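Local atomic coordinates of Red carotenoid protein (RCP) (Nostoc sp., PDB entry 5FCY), a protein that binds carotenoids, here modelled as beta-carotene, in an all-helical domain and probably serves in cyanobacterial photoprotection. Residues Q26-L29 against F30-Y34; N67-Q70 against Q71-L74; Q75-I79 against R80-N84; Y121-S125 against E126-L130. One frame throughout, in Å; residues are numbered along the deposited sequence.

Overall arrangement
All four contacts are local. Each joins adjoining residues, so none closes a long loop, and they follow one another along the chain without nesting or crossing. Contact 1 lies on helix 23-35; its centre is about 17 Å from the centre of contact 2. Contacts 2 and 3 share helix 68-79, one at its start and the other at its end and in the loop leading to helix 85-91. Contact 4 is the start of helix 125-136 with the loop before it. Contact 1 packs on contact 3 through L27 and Q75, and on contact 4 through A28 and Y121. Contacts 1 and 3 both meet the beta-carotene, so helices 23-35 and 68-79 jointly border it.

Contact 1 of 4, residues Q26-L29 against F30-Y34; sequences QLAL and FWFIY. With BCR (beta-carotene), chain B.
L29 and I33 meet one turn apart on helix 23-35, where L29 CG lies 3.9 Å from I33 CD1. L29 has CG anti to its backbone N (chi1 180°). This lays the isobutyl group beside its own carbonyl carbon, on the I33 side. The two side chains cross obliquely, and both go on to pack on L131 of helix 125-136. In the backbone, I33 N gives a nearly straight bond to L29 O at 3.0 Å. A28 CB and F32 CE2 make a looser apolar contact at 4.5 Å.

F30 N donates to Q26 O, also at 3.0 Å. Its ring lies over the polyene, with BCR C16 3.5 Å above the ring plane and over its centre. F30 CE1 also approaches the methyl BCR C36 at 3.5 Å. L27 CB lies 3.6 Å from BCR C10. W18, Y149 and W102 meet the F30 ring as well. Putting an alanine here would probably leave the middle of the polyene without its flat partner and open a gap between it and these aromatics. The polar links here are backbone bonds; the carotenoid, a pure hydrocarbon, meets the F30 face and the W31 edge.

Contact 2 of 4, residues N67-Q70 against Q71-L74; sequences NHEQ and QLQL
N67 O accepts from Q71 N at 2.9 Å, the first bond of helix 68-79. The donor sits nearly in line with the carbonyl, and the N-H...O angle is 163°. The next turn follows in step: Q73 N bonds E69 O at 3.1 Å and L74 N bonds Q70 O at 3.0 Å. L72 N is held less well, with weak bonds to both H68 O and E69 O. N67 holds the N-cap position, but its side chain makes no capping bond.

H68 and Q71 lie side by side and point the same way. Q71 has CG beside its backbone N (chi1 -60°) and is extended beyond it. Its CG passes 3.3 Å from N67 O, and its amide arrives next to the imidazole. Q71 OE1 lies in the ring plane at the edge, 4.0 Å from H68 CD2, with ring and amide planes 77° apart. This oxygen accepts from V115 N, which ties the helix start to the loop after helix 95-110. E69 and L72 also run alongside each other, with E69 OE2 4.1 Å from L72 CD2. L72 touches the beta-carotene. The exposed N67-Q70 lead into the buried Q71, L72 and L74. This is the N-terminal start of a helix that runs from the surface into the all-helical N-terminal domain of the orange carotenoid protein family.

Contact 3 of 4, residues Q75-I79 against R80-N84; sequences QRDLI and RRVDN. With BCR (beta-carotene), chain B.
D77 and V82 meet in a Schellman motif that ends helix 68-79. V82 N reaches back to D77 O at 2.9 Å, and R81 N makes a weak bond to L78 O at 3.4 Å. R81 has a positive phi of 61°, which turns the chain out of the helix. D77 CB packs 3.8 Å from V82 CG2 as the two side chains pass at a slant. N84 ND2 lies 3.7 Å from D77 OD2, while N84 OD1 caps S87 N of the next helix.

R76 and R80 lie side by side, their guanidinium planes 17° apart. R76 CB sits over one face of the R80 guanidinium, 3.6 Å above its plane. These like charges are close, but R76 NH2 has a salt bridge to D24. D77 OD1 accepts from Q73 NE2 and lies 4.1 Å from R80 NH1, well out of the guanidinium plane, so it gives only nearby opposite charge. A leucine in place of D77 would probably leave Q73 NE2 without this acceptor and R80 without a nearby negative charge. Q75 and R76 face the carotenoid: Q75 OE1 is 3.7 Å from methyl BCR C34, and R76 NH2 is 3.9 Å from methyl BCR C32.

Contact 4 of 4, residues Y121-S125 against E126-L130; sequences YKLSS and ESQEL
L123 CB rests against S127 CB at 3.9 Å. The L123 side chain also packs on A28 and F32 of helix 23-35. Q128 bends at chi2 (88°), which brings OE1 back against L123. The two side chains cross at about a right angle, with Q128 OE1 3.8 Å from L123 CB.

S124 is the N-cap of helix 125-136. Its OG stands anti to its own backbone N and accepts from E126 N at 3.2 Å, an ST turn. S124 O also takes Q128 N, at 3.0 Å. The serine thus holds two N-H groups of the first turn, one by its hydroxyl and one by its carbonyl. S127 differs: its OG lies anti to the carbonyl carbon (chi1 -66°), and it bonds E25 OE2. That carboxylate oxygen also accepts from S124 N, and E25 OE1 bonds Y121 OH. E126 CB lies 4.0 Å from S124 OG, and the rest of its chain is extended. E129 N bonds S125 O weakly at 3.3 Å.

Contact 1 of 4, residues Q26-L29 against F30-Y34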
loop_
_atom_site.group_PDB
_atom_site.type_symbol
_atom_site.label_atom_id
_atom_site.label_comp_id
_atom_site.label_asym_id
_atom_site.label_seq_id
_atom_site.Cartn_x
_atom_site.Cartn_y
_atom_site.Cartn_z
ATOM N N GLN A 26 3.462 -1.619 8.254
ATOM C CA GLN A 26 2.303 -1.396 7.396
ATOM C C GLN A 26 2.550 -1.946 5.999
ATOM O O GLN A 26 1.700 -2.640 5.430
ATOM C CB GLN A 26 1.977 0.098 7.326
ATOM C CG GLN A 26 1.421 0.690 8.616
ATOM C CD GLN A 26 0.909 2.112 8.445
ATOM O OE1 GLN A 26 0.109 2.395 7.555
ATOM N NE2 GLN A 26 1.373 3.014 9.303
ATOM N N LEU A 27 3.713 -1.635 5.425
ATOM C CA LEU A 27 4.030 -2.113 4.085
ATOM C C LEU A 27 4.108 -3.633 4.051
ATOM O O LEU A 27 3.722 -4.259 3.056
ATOM C CB LEU A 27 5.344 -1.491 3.613
ATOM C CG LEU A 27 5.259 -0.025 3.187
ATOM C CD1 LEU A 27 6.630 0.633 3.227
ATOM C CD2 LEU A 27 4.656 0.083 1.794
ATOM N N ALA A 28 4.600 -4.245 5.130
ATOM C CA ALA A 28 4.675 -5.701 5.184
ATOM C C ALA A 28 3.282 -6.315 5.167
ATOM O O ALA A 28 3.016 -7.262 4.419
ATOM C CB ALA A 28 5.443 -6.143 6.430
ATOM N N LEU A 29 2.378 -5.785 5.992
ATOM C CA LEU A 29 1.006 -6.281 6.005
ATOM C C LEU A 29 0.371 -6.162 4.626
ATOM O O LEU A 29 -0.265 -7.101 4.136
ATOM C CB LEU A 29 0.189 -5.513 7.044
ATOM C CG LEU A 29 -1.277 -5.917 7.186
ATOM C CD1 LEU A 29 -1.394 -7.354 7.649
ATOM C CD2 LEU A 29 -1.980 -4.983 8.151
ATOM N N PHE A 30 0.541 -5.006 3.980
ATOM C CA PHE A 30 -0.030 -4.797 2.653
ATOM C C PHE A 30 0.528 -5.805 1.654
ATOM O O PHE A 30 -0.193 -6.279 0.771
ATOM C CB PHE A 30 0.260 -3.363 2.192
ATOM C CG PHE A 30 -0.800 -2.749 1.302
ATOM C CD1 PHE A 30 -2.075 -3.280 1.200
ATOM C CD2 PHE A 30 -0.503 -1.613 0.566
ATOM C CE1 PHE A 30 -3.025 -2.686 0.388
ATOM C CE2 PHE A 30 -1.447 -1.024 -0.249
ATOM C CZ PHE A 30 -2.708 -1.563 -0.340
ATOM N N TRP A 31 1.814 -6.147 1.783
ATOM C CA TRP A 31 2.443 -7.072 0.845
ATOM C C TRP A 31 1.912 -8.490 1.013
ATOM O O TRP A 31 1.631 -9.174 0.023
ATOM C CB TRP A 31 3.960 -7.052 1.028
ATOM C CG TRP A 31 4.651 -8.207 0.379
ATOM C CD1 TRP A 31 5.126 -9.328 0.994
ATOM C CD2 TRP A 31 4.942 -8.360 -1.015
ATOM N NE1 TRP A 31 5.696 -10.168 0.070
ATOM C CE2 TRP A 31 5.597 -9.597 -1.172
ATOM C CE3 TRP A 31 4.713 -7.571 -2.146
ATOM C CZ2 TRP A 31 6.025 -10.063 -2.411
ATOM C CZ3 TRP A 31 5.139 -8.034 -3.377
ATOM C CH2 TRP A 31 5.788 -9.269 -3.499
ATOM N N PHE A 32 1.778 -8.955 2.256
ATOM C CA PHE A 32 1.300 -10.315 2.477
ATOM C C PHE A 32 -0.154 -10.461 2.055
ATOM O O PHE A 32 -0.534 -11.484 1.472
ATOM C CB PHE A 32 1.487 -10.707 3.940
ATOM C CG PHE A 32 2.909 -11.024 4.296
ATOM C CD1 PHE A 32 3.505 -12.189 3.844
ATOM C CD2 PHE A 32 3.651 -10.158 5.077
ATOM C CE1 PHE A 32 4.813 -12.483 4.165
ATOM C CE2 PHE A 32 4.962 -10.448 5.402
ATOM C CZ PHE A 32 5.542 -11.612 4.946
ATOM N N ILE A 33 -0.982 -9.450 2.332
ATOM C CA ILE A 33 -2.349 -9.445 1.816
ATOM C C ILE A 33 -2.340 -9.637 0.305
ATOM O O ILE A 33 -3.146 -10.395 -0.246
ATOM C CB ILE A 33 -3.067 -8.140 2.211
ATOM C CG1 ILE A 33 -3.235 -8.060 3.729
ATOM C CG2 ILE A 33 -4.430 -8.049 1.532
ATOM C CD1 ILE A 33 -3.700 -6.702 4.234
ATOM N N TYR A 34 -1.428 -8.951 -0.388
ATOM C CA TYR A 34 -1.342 -9.084 -1.839
ATOM C C TYR A 34 -1.039 -10.517 -2.258
ATOM O O TYR A 34 -1.466 -10.950 -3.334
ATOM C CB TYR A 34 -0.278 -8.132 -2.386
ATOM C CG TYR A 34 0.267 -8.524 -3.741
ATOM C CD1 TYR A 34 -0.435 -8.241 -4.905
ATOM C CD2 TYR A 34 1.493 -9.170 -3.856
ATOM C CE1 TYR A 34 0.065 -8.596 -6.146
ATOM C CE2 TYR A 34 2.000 -9.527 -5.091
ATOM C CZ TYR A 34 1.283 -9.238 -6.232
ATOM O OH TYR A 34 1.791 -9.595 -7.460
HETATM C C1 BCR B . 11.795 -3.063 3.322
HETATM C C2 BCR B . 12.604 -3.811 4.379
HETATM C C3 BCR B . 12.025 -3.716 5.787
HETATM C C4 BCR B . 10.503 -3.654 5.765
HETATM C C5 BCR B . 9.980 -4.152 4.441
HETATM C C6 BCR B . 10.343 -3.501 3.337
HETATM C C7 BCR B . 9.451 -3.199 2.169
HETATM C C8 BCR B . 8.145 -3.513 2.044
HETATM C C9 BCR B . 7.359 -3.149 0.826
HETATM C C10 BCR B . 6.061 -3.540 0.740
HETATM C C11 BCR B . 5.163 -3.249 -0.393
HETATM C C33 BCR B . 9.137 -5.382 4.422
HETATM C C31 BCR B . 12.462 -3.324 1.972
HETATM C C32 BCR B . 11.846 -1.583 3.657
HETATM C C34 BCR B . 8.050 -2.366 -0.258
HETATM C C12 BCR B . 3.886 -3.667 -0.367
HETATM C C13 BCR B . 2.928 -3.399 -1.471
HETATM C C14 BCR B . 1.655 -3.866 -1.363
HETATM C C15 BCR B . 0.600 -3.674 -2.369
HETATM C C16 BCR B . -0.632 -4.180 -2.208
HETATM C C17 BCR B . -1.648 -3.957 -3.248
HETATM C C18 BCR B . -2.910 -4.428 -3.192
HETATM C C19 BCR B . -3.814 -4.096 -4.326
HETATM C C20 BCR B . -5.111 -4.424 -4.376
HETATM C C21 BCR B . -5.921 -4.040 -5.542
HETATM C C22 BCR B . -7.222 -4.366 -5.672
HETATM C C23 BCR B . -7.926 -3.942 -6.916
HETATM C C24 BCR B . -9.182 -4.303 -7.206
HETATM C C25 BCR B . -9.894 -3.902 -8.455
HETATM C C26 BCR B . -9.330 -3.199 -9.439
HETATM C C27 BCR B . -9.948 -1.876 -9.829
HETATM C C28 BCR B . -11.434 -1.902 -9.494
HETATM C C29 BCR B . -12.008 -3.307 -9.640
HETATM C C30 BCR B . -11.339 -4.292 -8.682
HETATM C C35 BCR B . 3.420 -2.605 -2.649
HETATM C C36 BCR B . -3.343 -5.251 -2.011
HETATM C C37 BCR B . -7.872 -5.158 -4.573
HETATM C C38 BCR B . -8.163 -3.738 -10.228
HETATM C C39 BCR B . -11.353 -5.693 -9.279
HETATM C C40 BCR B . -12.130 -4.301 -7.379
#

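Contact 2 of 4, residues N67-Q70 against Q71-L74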
loop_
_atom_site.group_PDB
_atom_site.type_symbol
_atom_site.label_atom_id
_atom_site.label_comp_id
_atom_site.label_asym_id
_atom_site.label_seq_id
_atom_site.Cartn_x
_atom_site.Cartn_y
_atom_site.Cartn_z
ATOM N N ASN A 67 15.991 5.051 -8.219
ATOM C CA ASN A 67 16.828 4.012 -7.645
ATOM C C ASN A 67 16.031 3.194 -6.638
ATOM O O ASN A 67 15.092 3.686 -6.007
ATOM C CB ASN A 67 18.058 4.620 -6.973
ATOM C CG ASN A 67 19.027 5.220 -7.971
ATOM O OD1 ASN A 67 19.018 4.863 -9.151
ATOM N ND2 ASN A 67 19.875 6.131 -7.504
ATOM N N HIS A 68 16.421 1.927 -6.492
ATOM C CA HIS A 68 15.672 1.015 -5.635
ATOM C C HIS A 68 15.467 1.604 -4.246
ATOM O O HIS A 68 14.414 1.407 -3.629
ATOM C CB HIS A 68 16.397 -0.328 -5.549
ATOM C CG HIS A 68 16.668 -0.952 -6.883
ATOM N ND1 HIS A 68 17.901 -1.461 -7.230
ATOM C CD2 HIS A 68 15.866 -1.146 -7.955
ATOM C CE1 HIS A 68 17.846 -1.944 -8.459
ATOM N NE2 HIS A 68 16.621 -1.765 -8.922
ATOM N N GLU A 69 16.459 2.340 -3.741
ATOM C CA GLU A 69 16.323 2.946 -2.421
ATOM C C GLU A 69 15.227 4.003 -2.414
ATOM O O GLU A 69 14.371 4.020 -1.521
ATOM C CB GLU A 69 17.655 3.553 -1.977
ATOM C CG GLU A 69 18.306 2.800 -0.830
ATOM C CD GLU A 69 17.511 2.899 0.453
ATOM O OE1 GLU A 69 17.306 4.028 0.945
ATOM O OE2 GLU A 69 17.084 1.843 0.966
ATOM N N GLN A 70 15.234 4.893 -3.408
ATOM C CA GLN A 70 14.212 5.931 -3.475
ATOM C C GLN A 70 12.824 5.336 -3.661
ATOM O O GLN A 70 11.840 5.887 -3.154
ATOM C CB GLN A 70 14.539 6.904 -4.607
ATOM C CG GLN A 70 15.811 7.696 -4.374
ATOM C CD GLN A 70 16.435 8.179 -5.665
ATOM O OE1 GLN A 70 17.467 7.668 -6.095
ATOM N NE2 GLN A 70 15.812 9.172 -6.291
ATOM N N GLN A 71 12.721 4.217 -4.385
ATOM C CA GLN A 71 11.445 3.517 -4.496
ATOM C C GLN A 71 10.875 3.210 -3.118
ATOM O O GLN A 71 9.671 3.359 -2.884
ATOM C CB GLN A 71 11.621 2.224 -5.294
ATOM C CG GLN A 71 12.130 2.426 -6.712
ATOM C CD GLN A 71 12.324 1.118 -7.454
ATOM O OE1 GLN A 71 12.243 0.038 -6.866
ATOM N NE2 GLN A 71 12.578 1.207 -8.755
ATOM N N LEU A 72 11.732 2.780 -2.194
ATOM C CA LEU A 72 11.281 2.496 -0.838
ATOM C C LEU A 72 10.851 3.769 -0.124
ATOM O O LEU A 72 9.806 3.802 0.536
ATOM C CB LEU A 72 12.393 1.804 -0.052
ATOM C CG LEU A 72 12.140 1.745 1.453
ATOM C CD1 LEU A 72 10.815 1.052 1.712
ATOM C CD2 LEU A 72 13.274 1.044 2.169
ATOM N N GLN A 73 11.656 4.825 -0.230
ATOM C CA GLN A 73 11.377 6.037 0.529
ATOM C C GLN A 73 10.067 6.681 0.097
ATOM O O GLN A 73 9.382 7.299 0.920
ATOM C CB GLN A 73 12.534 7.026 0.382
ATOM C CG GLN A 73 12.480 8.181 1.366
ATOM C CD GLN A 73 12.426 7.712 2.807
ATOM O OE1 GLN A 73 13.171 6.818 3.209
ATOM N NE2 GLN A 73 11.527 8.301 3.589
ATOM N N LEU A 74 9.698 6.548 -1.178
ATOM C CA LEU A 74 8.422 7.093 -1.632
ATOM C C LEU A 74 7.258 6.417 -0.918
ATOM O O LEU A 74 6.382 7.089 -0.362
ATOM C CB LEU A 74 8.282 6.930 -3.144
ATOM C CG LEU A 74 6.930 7.383 -3.707
ATOM C CD1 LEU A 74 6.796 8.897 -3.640
ATOM C CD2 LEU A 74 6.748 6.883 -5.121
#

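Contact 3 of 4, residues Q75-I79 against R80-N84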
loop_
_atom_site.group_PDB
_atom_site.type_symbol
_atom_site.label_atom_id
_atom_site.label_comp_id
_atom_site.label_asym_id
_atom_site.label_seq_id
_atom_site.Cartn_x
_atom_site.Cartn_y
_atom_site.Cartn_z
ATOM N N GLN A 75 7.224 5.083 -0.940
ATOM C CA GLN A 75 6.122 4.363 -0.311
ATOM C C GLN A 75 6.012 4.719 1.166
ATOM O O GLN A 75 4.910 4.929 1.682
ATOM C CB GLN A 75 6.309 2.859 -0.497
ATOM C CG GLN A 75 6.404 2.433 -1.949
ATOM C CD GLN A 75 6.633 0.944 -2.107
ATOM O OE1 GLN A 75 5.785 0.128 -1.742
ATOM N NE2 GLN A 75 7.791 0.580 -2.649
ATOM N N ARG A 76 7.148 4.796 1.861
ATOM C CA ARG A 76 7.151 5.299 3.231
ATOM C C ARG A 76 6.601 6.718 3.290
ATOM O O ARG A 76 5.751 7.036 4.129
ATOM C CB ARG A 76 8.567 5.261 3.800
ATOM C CG ARG A 76 9.195 3.884 3.851
ATOM C CD ARG A 76 10.672 3.985 4.186
ATOM N NE ARG A 76 11.184 2.779 4.826
ATOM C CZ ARG A 76 12.435 2.634 5.248
ATOM N NH1 ARG A 76 13.307 3.620 5.095
ATOM N NH2 ARG A 76 12.817 1.503 5.821
ATOM N N ASP A 77 7.088 7.591 2.403
ATOM C CA ASP A 77 6.643 8.980 2.395
ATOM C C ASP A 77 5.151 9.096 2.108
ATOM O O ASP A 77 4.504 10.039 2.574
ATOM C CB ASP A 77 7.445 9.776 1.365
ATOM C CG ASP A 77 8.871 10.048 1.815
ATOM O OD1 ASP A 77 9.133 10.038 3.036
ATOM O OD2 ASP A 77 9.735 10.279 0.943
ATOM N N LEU A 78 4.585 8.157 1.345
ATOM C CA LEU A 78 3.146 8.186 1.102
ATOM C C LEU A 78 2.372 7.831 2.364
ATOM O O LEU A 78 1.323 8.423 2.642
ATOM C CB LEU A 78 2.778 7.232 -0.036
ATOM C CG LEU A 78 3.349 7.536 -1.424
ATOM C CD1 LEU A 78 2.790 6.556 -2.441
ATOM C CD2 LEU A 78 3.074 8.969 -1.850
ATOM N N ILE A 79 2.873 6.869 3.142
ATOM C CA ILE A 79 2.196 6.493 4.378
ATOM C C ILE A 79 2.374 7.576 5.434
ATOM O O ILE A 79 1.487 7.791 6.268
ATOM C CB ILE A 79 2.707 5.123 4.866
ATOM C CG1 ILE A 79 2.321 4.034 3.858
ATOM C CG2 ILE A 79 2.150 4.800 6.259
ATOM C CD1 ILE A 79 2.775 2.633 4.225
ATOM N N ARG A 80 3.507 8.277 5.416
ATOM C CA ARG A 80 3.778 9.340 6.375
ATOM C C ARG A 80 3.173 10.681 5.971
ATOM O O ARG A 80 3.333 11.657 6.710
ATOM C CB ARG A 80 5.288 9.512 6.553
ATOM C CG ARG A 80 6.047 8.251 6.930
ATOM C CD ARG A 80 7.526 8.405 6.588
ATOM N NE ARG A 80 8.314 7.232 6.951
ATOM C CZ ARG A 80 9.643 7.184 6.925
ATOM N NH1 ARG A 80 10.346 8.247 6.555
ATOM N NH2 ARG A 80 10.277 6.073 7.275
ATOM N N ARG A 81 2.494 10.759 4.826
ATOM C CA ARG A 81 1.905 12.010 4.347
ATOM C C ARG A 81 2.967 13.086 4.110
ATOM O O ARG A 81 2.705 14.279 4.277
ATOM C CB ARG A 81 0.834 12.528 5.315
ATOM C CG ARG A 81 -0.586 12.067 5.021
ATOM C CD ARG A 81 -0.862 10.659 5.517
ATOM N NE ARG A 81 -2.248 10.509 5.953
ATOM C CZ ARG A 81 -2.797 9.358 6.332
ATOM N NH1 ARG A 81 -2.084 8.238 6.322
ATOM N NH2 ARG A 81 -4.067 9.328 6.719
ATOM N N VAL A 82 4.175 12.681 3.712
ATOM C CA VAL A 82 5.234 13.647 3.447
ATOM C C VAL A 82 4.846 14.518 2.259
ATOM O O VAL A 82 4.189 14.069 1.310
ATOM C CB VAL A 82 6.576 12.937 3.194
ATOM C CG1 VAL A 82 7.680 13.949 2.885
ATOM C CG2 VAL A 82 6.954 12.096 4.388
ATOM N N ASP A 83 5.272 15.778 2.303
ATOM C CA ASP A 83 4.916 16.768 1.289
ATOM C C ASP A 83 6.072 16.892 0.303
ATOM O O ASP A 83 7.027 17.639 0.537
ATOM C CB ASP A 83 4.593 18.110 1.935
ATOM C CG ASP A 83 4.006 19.104 0.953
ATOM O OD1 ASP A 83 4.135 18.884 -0.271
ATOM O OD2 ASP A 83 3.415 20.109 1.403
ATOM N N ASN A 84 5.981 16.159 -0.803
ATOM C CA ASN A 84 6.920 16.287 -1.903
ATOM C C ASN A 84 6.133 16.196 -3.204
ATOM O O ASN A 84 4.906 16.051 -3.202
ATOM C CB ASN A 84 8.026 15.227 -1.815
ATOM C CG ASN A 84 7.489 13.813 -1.858
ATOM O OD1 ASN A 84 6.630 13.483 -2.675
ATOM N ND2 ASN A 84 7.995 12.966 -0.972
HETATM C C1 BCR B . 11.795 -3.063 3.322
HETATM C C2 BCR B . 12.604 -3.811 4.379
HETATM C C3 BCR B . 12.025 -3.716 5.787
HETATM C C4 BCR B . 10.503 -3.654 5.765
HETATM C C5 BCR B . 9.980 -4.152 4.441
HETATM C C6 BCR B . 10.343 -3.501 3.337
HETATM C C7 BCR B . 9.451 -3.199 2.169
HETATM C C8 BCR B . 8.145 -3.513 2.044
HETATM C C9 BCR B . 7.359 -3.149 0.826
HETATM C C10 BCR B . 6.061 -3.540 0.740
HETATM C C11 BCR B . 5.163 -3.249 -0.393
HETATM C C33 BCR B . 9.137 -5.382 4.422
HETATM C C31 BCR B . 12.462 -3.324 1.972
HETATM C C32 BCR B . 11.846 -1.583 3.657
HETATM C C34 BCR B . 8.050 -2.366 -0.258
HETATM C C12 BCR B . 3.886 -3.667 -0.367
HETATM C C13 BCR B . 2.928 -3.399 -1.471
HETATM C C14 BCR B . 1.655 -3.866 -1.363
HETATM C C15 BCR B . 0.600 -3.674 -2.369
HETATM C C16 BCR B . -0.632 -4.180 -2.208
HETATM C C17 BCR B . -1.648 -3.957 -3.248
HETATM C C18 BCR B . -2.910 -4.428 -3.192
HETATM C C19 BCR B . -3.814 -4.096 -4.326
HETATM C C20 BCR B . -5.111 -4.424 -4.376
HETATM C C21 BCR B . -5.921 -4.040 -5.542
HETATM C C22 BCR B . -7.222 -4.366 -5.672
HETATM C C23 BCR B . -7.926 -3.942 -6.916
HETATM C C24 BCR B . -9.182 -4.303 -7.206
HETATM C C25 BCR B . -9.894 -3.902 -8.455
HETATM C C26 BCR B . -9.330 -3.199 -9.439
HETATM C C27 BCR B . -9.948 -1.876 -9.829
HETATM C C28 BCR B . -11.434 -1.902 -9.494
HETATM C C29 BCR B . -12.008 -3.307 -9.640
HETATM C C30 BCR B . -11.339 -4.292 -8.682
HETATM C C35 BCR B . 3.420 -2.605 -2.649
HETATM C C36 BCR B . -3.343 -5.251 -2.011
HETATM C C37 BCR B . -7.872 -5.158 -4.573
HETATM C C38 BCR B . -8.163 -3.738 -10.228
HETATM C C39 BCR B . -11.353 -5.693 -9.279
HETATM C C40 BCR B . -12.130 -4.301 -7.379
#

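Contact 4 of 4, residues Y121-S125 against E126-L130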
loop_
_atom_site.group_PDB
_atom_site.type_symbol
_atom_site.label_atom_id
_atom_site.label_comp_id
_atom_site.label_asym_id
_atom_site.label_seq_id
_atom_site.Cartn_x
_atom_site.Cartn_y
_atom_site.Cartn_z
ATOM N N TYR A 121 11.305 -11.450 6.734
ATOM C CA TYR A 121 10.441 -10.558 7.497
ATOM C C TYR A 121 9.231 -11.346 7.983
ATOM O O TYR A 121 8.532 -11.976 7.182
ATOM C CB TYR A 121 9.999 -9.357 6.660
ATOM C CG TYR A 121 9.448 -8.228 7.504
ATOM C CD1 TYR A 121 8.134 -8.243 7.946
ATOM C CD2 TYR A 121 10.250 -7.155 7.872
ATOM C CE1 TYR A 121 7.631 -7.220 8.725
ATOM C CE2 TYR A 121 9.755 -6.128 8.648
ATOM C CZ TYR A 121 8.447 -6.164 9.072
ATOM O OH TYR A 121 7.958 -5.137 9.847
ATOM N N LYS A 122 8.995 -11.319 9.290
ATOM C CA LYS A 122 7.845 -11.972 9.896
ATOM C C LYS A 122 6.961 -10.921 10.552
ATOM O O LYS A 122 7.458 -9.983 11.183
ATOM C CB LYS A 122 8.276 -13.021 10.929
ATOM C CG LYS A 122 8.993 -14.211 10.318
ATOM C CD LYS A 122 9.380 -15.237 11.369
ATOM C CE LYS A 122 10.093 -16.424 10.741
ATOM N NZ LYS A 122 10.509 -17.437 11.754
ATOM N N LEU A 123 5.652 -11.079 10.393
ATOM C CA LEU A 123 4.717 -10.094 10.911
ATOM C C LEU A 123 4.654 -10.155 12.431
ATOM O O LEU A 123 4.741 -11.230 13.035
ATOM C CB LEU A 123 3.325 -10.319 10.323
ATOM C CG LEU A 123 3.178 -10.159 8.808
ATOM C CD1 LEU A 123 1.730 -10.378 8.400
ATOM C CD2 LEU A 123 3.662 -8.791 8.348
ATOM N N SER A 124 4.507 -8.986 13.049
ATOM C CA SER A 124 4.281 -8.909 14.481
ATOM C C SER A 124 3.035 -9.701 14.868
ATOM O O SER A 124 2.193 -10.038 14.032
ATOM C CB SER A 124 4.125 -7.453 14.917
ATOM O OG SER A 124 3.499 -7.367 16.185
ATOM N N SER A 125 2.926 -9.997 16.165
ATOM C CA SER A 125 1.737 -10.676 16.668
ATOM C C SER A 125 0.478 -9.887 16.333
ATOM O O SER A 125 -0.546 -10.465 15.953
ATOM C CB SER A 125 1.855 -10.883 18.179
ATOM O OG SER A 125 0.683 -11.477 18.708
ATOM N N GLU A 126 0.543 -8.559 16.463
ATOM C CA GLU A 126 -0.606 -7.713 16.157
ATOM C C GLU A 126 -0.951 -7.766 14.673
ATOM O O GLU A 126 -2.129 -7.862 14.307
ATOM C CB GLU A 126 -0.312 -6.274 16.590
ATOM C CG GLU A 126 -1.500 -5.328 16.495
ATOM C CD GLU A 126 -1.146 -3.897 16.866
ATOM O OE1 GLU A 126 0.015 -3.643 17.255
ATOM O OE2 GLU A 126 -2.032 -3.022 16.766
ATOM N N SER A 127 0.060 -7.708 13.804
ATOM C CA SER A 127 -0.191 -7.685 12.367
ATOM C C SER A 127 -0.809 -8.994 11.894
ATOM O O SER A 127 -1.793 -8.991 11.145
ATOM C CB SER A 127 1.109 -7.401 11.617
ATOM O OG SER A 127 1.576 -6.096 11.895
ATOM N N GLN A 128 -0.241 -10.127 12.313
ATOM C CA GLN A 128 -0.798 -11.414 11.918
ATOM C C GLN A 128 -2.253 -11.541 12.349
ATOM O O GLN A 128 -3.031 -12.259 11.712
ATOM C CB GLN A 128 0.030 -12.554 12.512
ATOM C CG GLN A 128 -0.146 -13.884 11.794
ATOM C CD GLN A 128 0.820 -14.055 10.634
ATOM O OE1 GLN A 128 2.021 -13.820 10.772
ATOM N NE2 GLN A 128 0.298 -14.465 9.482
ATOM N N GLU A 129 -2.637 -10.852 13.427
ATOM C CA GLU A 129 -4.031 -10.855 13.855
ATOM C C GLU A 129 -4.898 -10.074 12.874
ATOM O O GLU A 129 -5.964 -10.544 12.460
ATOM C CB GLU A 129 -4.142 -10.270 15.264
ATOM C CG GLU A 129 -5.345 -10.755 16.061
ATOM C CD GLU A 129 -5.158 -12.156 16.611
ATOM O OE1 GLU A 129 -5.757 -13.104 16.060
ATOM O OE2 GLU A 129 -4.405 -12.309 17.594
ATOM N N LEU A 130 -4.448 -8.877 12.482
ATOM C CA LEU A 130 -5.166 -8.104 11.474
ATOM C C LEU A 130 -5.285 -8.877 10.168
ATOM O O LEU A 130 -6.353 -8.896 9.545
ATOM C CB LEU A 130 -4.462 -6.768 11.226
ATOM C CG LEU A 130 -4.651 -5.636 12.238
ATOM C CD1 LEU A 130 -3.862 -4.417 11.789
ATOM C CD2 LEU A 130 -6.122 -5.279 12.416
#